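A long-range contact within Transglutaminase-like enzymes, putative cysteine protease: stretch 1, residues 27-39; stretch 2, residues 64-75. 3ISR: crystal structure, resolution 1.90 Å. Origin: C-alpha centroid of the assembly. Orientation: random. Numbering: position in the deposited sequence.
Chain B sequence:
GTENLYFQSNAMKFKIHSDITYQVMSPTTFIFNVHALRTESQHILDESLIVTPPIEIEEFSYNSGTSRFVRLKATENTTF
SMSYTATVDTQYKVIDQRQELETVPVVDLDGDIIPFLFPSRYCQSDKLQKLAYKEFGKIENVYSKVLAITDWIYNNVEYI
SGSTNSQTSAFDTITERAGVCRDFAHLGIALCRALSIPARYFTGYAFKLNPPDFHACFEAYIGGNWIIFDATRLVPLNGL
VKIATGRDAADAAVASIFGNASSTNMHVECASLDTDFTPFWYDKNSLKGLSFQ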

# COMPACT_ATOMS: atom_id res chain seq x y z
N PRO B 27 3.40 -7.03 31.55
CA PRO B 27 4.25 -5.94 32.06
C PRO B 27 4.47 -4.88 30.98
O PRO B 27 4.93 -5.19 29.88
CB PRO B 27 5.57 -6.65 32.40
CG PRO B 27 5.20 -8.10 32.55
CD PRO B 27 4.11 -8.32 31.56
N THR B 28 4.11 -3.63 31.29
CA THR B 28 3.98 -2.60 30.26
C THR B 28 4.62 -1.30 30.70
O THR B 28 4.45 -0.88 31.84
CB THR B 28 2.49 -2.37 29.92
OG1 THR B 28 1.89 -3.61 29.48
CG2 THR B 28 2.32 -1.33 28.84
N THR B 29 5.35 -0.66 29.78
CA THR B 29 5.85 0.69 29.98
C THR B 29 5.03 1.67 29.13
O THR B 29 4.72 1.38 27.97
CB THR B 29 7.35 0.79 29.63
OG1 THR B 29 8.09 0.03 30.58
CG2 THR B 29 7.85 2.24 29.67
N PHE B 30 4.66 2.80 29.74
CA PHE B 30 3.89 3.85 29.07
C PHE B 30 4.74 5.08 28.95
O PHE B 30 5.49 5.44 29.87
CB PHE B 30 2.66 4.22 29.90
CG PHE B 30 1.66 3.12 30.03
CD1 PHE B 30 0.52 3.11 29.24
CD2 PHE B 30 1.87 2.08 30.93
CE1 PHE B 30 -0.42 2.09 29.37
CE2 PHE B 30 0.94 1.05 31.05
CZ PHE B 30 -0.20 1.06 30.26
N ILE B 31 4.64 5.75 27.81
CA ILE B 31 5.17 7.09 27.68
C ILE B 31 3.99 7.93 27.27
O ILE B 31 3.42 7.72 26.18
CB ILE B 31 6.26 7.22 26.61
CG1 ILE B 31 7.39 6.23 26.88
CG2 ILE B 31 6.80 8.67 26.58
CD1 ILE B 31 8.48 6.25 25.78
N PHE B 32 3.63 8.87 28.13
CA PHE B 32 2.47 9.70 27.91
C PHE B 32 2.86 11.10 27.48
O PHE B 32 3.94 11.59 27.81
CB PHE B 32 1.65 9.81 29.20
CG PHE B 32 0.98 8.53 29.61
CD1 PHE B 32 -0.04 7.99 28.83
CD2 PHE B 32 1.33 7.90 30.79
CE1 PHE B 32 -0.68 6.82 29.22
CE2 PHE B 32 0.70 6.74 31.19
CZ PHE B 32 -0.31 6.19 30.40
N ASN B 33 1.95 11.76 26.76
CA ASN B 33 2.15 13.16 26.43
C ASN B 33 0.87 13.94 26.68
O ASN B 33 0.06 14.10 25.75
CB ASN B 33 2.58 13.31 24.98
CG ASN B 33 3.00 14.72 24.65
OD1 ASN B 33 3.49 15.48 25.52
ND2 ASN B 33 2.83 15.09 23.40
N VAL B 34 0.69 14.38 27.93
CA VAL B 34 -0.53 15.06 28.36
C VAL B 34 -0.32 16.46 28.96
O VAL B 34 -1.26 17.26 28.99
CB VAL B 34 -1.41 14.18 29.34
CG1 VAL B 34 -1.75 12.83 28.70
CG2 VAL B 34 -0.73 13.99 30.68
N HIS B 35 0.89 16.74 29.44
CA HIS B 35 1.25 18.05 30.00
C HIS B 35 1.20 19.19 28.99
O HIS B 35 1.62 19.02 27.83
CB HIS B 35 2.67 18.00 30.53
CG HIS B 35 2.80 17.28 31.83
ND1 HIS B 35 2.73 15.91 31.93
CD2 HIS B 35 2.97 17.74 33.10
CE1 HIS B 35 2.86 15.55 33.20
NE2 HIS B 35 3.01 16.65 33.92
N ALA B 36 0.74 20.36 29.43
CA ALA B 36 0.83 21.55 28.59
C ALA B 36 2.29 21.92 28.44
O ALA B 36 3.09 21.70 29.35
CB ALA B 36 0.04 22.71 29.20
N LEU B 37 2.66 22.45 27.27
CA LEU B 37 4.04 22.85 27.04
C LEU B 37 4.29 24.21 27.70
O LEU B 37 3.36 25.01 27.83
CB LEU B 37 4.32 22.97 25.53
CG LEU B 37 5.78 22.91 25.07
CD1 LEU B 37 6.47 21.58 25.40
CD2 LEU B 37 5.87 23.18 23.57
N ARG B 38 5.53 24.44 28.13
CA ARG B 38 6.01 25.74 28.58
C ARG B 38 6.81 26.37 27.46
O ARG B 38 7.81 25.80 27.01
CB ARG B 38 6.93 25.59 29.78
CG ARG B 38 6.22 25.27 31.06
CD ARG B 38 7.15 25.50 32.23
NE ARG B 38 6.47 25.29 33.50
CZ ARG B 38 6.37 24.11 34.10
NH1 ARG B 38 6.92 23.04 33.55
NH2 ARG B 38 5.73 24.00 35.26
N THR B 39 6.35 27.53 26.99
CA THR B 39 7.04 28.26 25.93
C THR B 39 7.16 29.72 26.33
O THR B 39 6.65 30.14 27.38
CB THR B 39 6.28 28.16 24.59
OG1 THR B 39 5.03 28.87 24.68
CG2 THR B 39 6.01 26.69 24.22
N SER B 64 15.02 18.27 21.23
CA SER B 64 14.24 19.34 20.56
C SER B 64 13.40 20.15 21.54
O SER B 64 13.18 21.35 21.34
CB SER B 64 13.35 18.74 19.46
OG SER B 64 12.33 17.89 20.00
N GLY B 65 12.91 19.49 22.59
CA GLY B 65 12.18 20.16 23.66
C GLY B 65 10.78 20.64 23.36
O GLY B 65 10.27 21.52 24.06
N THR B 66 10.12 20.06 22.35
CA THR B 66 8.78 20.55 21.99
C THR B 66 7.65 19.64 22.50
O THR B 66 6.56 19.60 21.92
CB THR B 66 8.64 20.78 20.47
OG1 THR B 66 8.86 19.54 19.78
CG2 THR B 66 9.65 21.85 19.96
N SER B 67 7.94 18.88 23.55
CA SER B 67 6.91 18.08 24.24
C SER B 67 7.46 17.67 25.59
O SER B 67 8.68 17.55 25.75
CB SER B 67 6.57 16.82 23.45
OG SER B 67 7.76 16.18 23.03
N ARG B 68 6.55 17.45 26.53
CA ARG B 68 6.89 17.00 27.86
C ARG B 68 6.33 15.61 27.99
O ARG B 68 5.11 15.43 28.04
CB ARG B 68 6.24 17.90 28.92
CG ARG B 68 6.74 19.33 28.88
CD ARG B 68 5.92 20.23 29.78
NE ARG B 68 6.06 19.86 31.19
CZ ARG B 68 5.24 20.25 32.17
NH1 ARG B 68 4.20 21.04 31.92
NH2 ARG B 68 5.47 19.85 33.42
N PHE B 69 7.22 14.63 28.02
CA PHE B 69 6.80 13.24 28.15
C PHE B 69 6.87 12.80 29.61
O PHE B 69 7.69 13.30 30.36
CB PHE B 69 7.70 12.35 27.30
CG PHE B 69 7.59 12.61 25.82
CD1 PHE B 69 6.43 12.26 25.12
CD2 PHE B 69 8.65 13.18 25.12
CE1 PHE B 69 6.30 12.48 23.74
CE2 PHE B 69 8.56 13.40 23.73
CZ PHE B 69 7.37 13.05 23.02
N VAL B 70 5.99 11.87 30.00
CA VAL B 70 6.11 11.24 31.31
C VAL B 70 6.03 9.74 31.14
O VAL B 70 5.23 9.25 30.35
CB VAL B 70 5.04 11.71 32.35
CG1 VAL B 70 5.24 13.19 32.73
CG2 VAL B 70 3.64 11.49 31.82
N ARG B 71 6.86 9.01 31.87
CA ARG B 71 6.86 7.57 31.72
C ARG B 71 6.79 6.83 33.04
O ARG B 71 7.31 7.30 34.06
CB ARG B 71 8.06 7.09 30.89
CG ARG B 71 9.38 7.55 31.40
CD ARG B 71 10.54 6.94 30.60
NE ARG B 71 11.77 7.65 30.93
CZ ARG B 71 12.92 7.51 30.27
NH1 ARG B 71 13.98 8.21 30.65
NH2 ARG B 71 13.01 6.68 29.23
N LEU B 72 6.15 5.67 32.99
CA LEU B 72 5.97 4.80 34.14
C LEU B 72 5.85 3.38 33.65
O LEU B 72 5.56 3.15 32.46
CB LEU B 72 4.69 5.18 34.91
CG LEU B 72 3.32 5.15 34.22
CD1 LEU B 72 2.80 3.72 34.07
CD2 LEU B 72 2.34 5.97 35.07
N LYS B 73 6.08 2.42 34.54
CA LYS B 73 5.85 1.03 34.21
C LYS B 73 4.75 0.46 35.10
O LYS B 73 4.60 0.88 36.25
CB LYS B 73 7.15 0.21 34.27
CG LYS B 73 7.87 0.20 35.62
CD LYS B 73 9.21 -0.55 35.54
CE LYS B 73 9.54 -1.17 36.91
NZ LYS B 73 10.99 -1.51 37.08
N ALA B 74 3.99 -0.48 34.56
CA ALA B 74 2.85 -1.07 35.25
C ALA B 74 2.93 -2.59 35.19
O ALA B 74 3.29 -3.16 34.17
CB ALA B 74 1.55 -0.58 34.63
N THR B 75 2.59 -3.25 36.29
CA THR B 75 2.67 -4.71 36.35
C THR B 75 1.44 -5.40 35.73
O THR B 75 0.36 -4.81 35.63
CB THR B 75 3.00 -5.22 37.79
OG1 THR B 75 2.32 -6.46 38.04
CG2 THR B 75 2.57 -4.22 38.83
O HOH W 1 2.92 14.33 29.52
O HOH W 2 3.96 18.60 26.31

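The two stretches form an antiparallel pair of β-strands whose regular ladder gives way, past Phe32, to a contact built around the side chain of Arg68 and two bridging waters. The strand axes run at 165° to each other and approach to 4.5 Å. Three hydrogen-bonded pairs hold them together, each with a bond in both directions: Thr28 N to Ala74 O (3.0 Å) and Ala74 N to Thr28 O (2.8 Å), Phe30 N to Leu72 O (2.9 Å) and Leu72 N to Phe30 O (3.2 Å), and Phe32 N to Val70 O (2.8 Å) and Val70 N to Phe32 O (3.0 Å). Between them lie the non-hydrogen-bonded pairs Thr29 with Lys73 and Ile31 with Arg71, where CA-H groups approach the same carbonyls, most closely at Arg71 CA to Phe30 O (3.1 Å).

Strand alternation places Phe30, Phe32, Val70, Leu72 and Ala74 on one face, where they pack as an apolar row. Phe30 CD2 lies 3.7 Å from Leu72 CD1, while Ala74 CB meets the edge of the Phe30 ring, 4.0 Å from CE2. Phe32 CB packs against Val70 CG2 at 3.7 Å. On the other face, Ile31 CG2 reaches Phe69 CB at 3.9 Å.

Beyond the ladder the chains separate, and water fills the gap. Water 1 accepts from Val34 N (2.7 Å) and donates to Arg68 O (2.9 Å); water 2 accepts from Arg68 N (2.8 Å) and lies 2.8 Å from His35 O, one of more acceptors than its protons can serve. The Arg68 side chain covers the remaining distance: its NH1 donates to Ala36 O (2.9 Å), at the guanidinium edge. His35 CD2 lies over one guanidinium face, 3.3 Å from Arg68 NH2. Over the opposite face sits Arg38 NH1, 3.5 Å from Arg68 NH2, a close approach of like charges rather than a hydrogen bond.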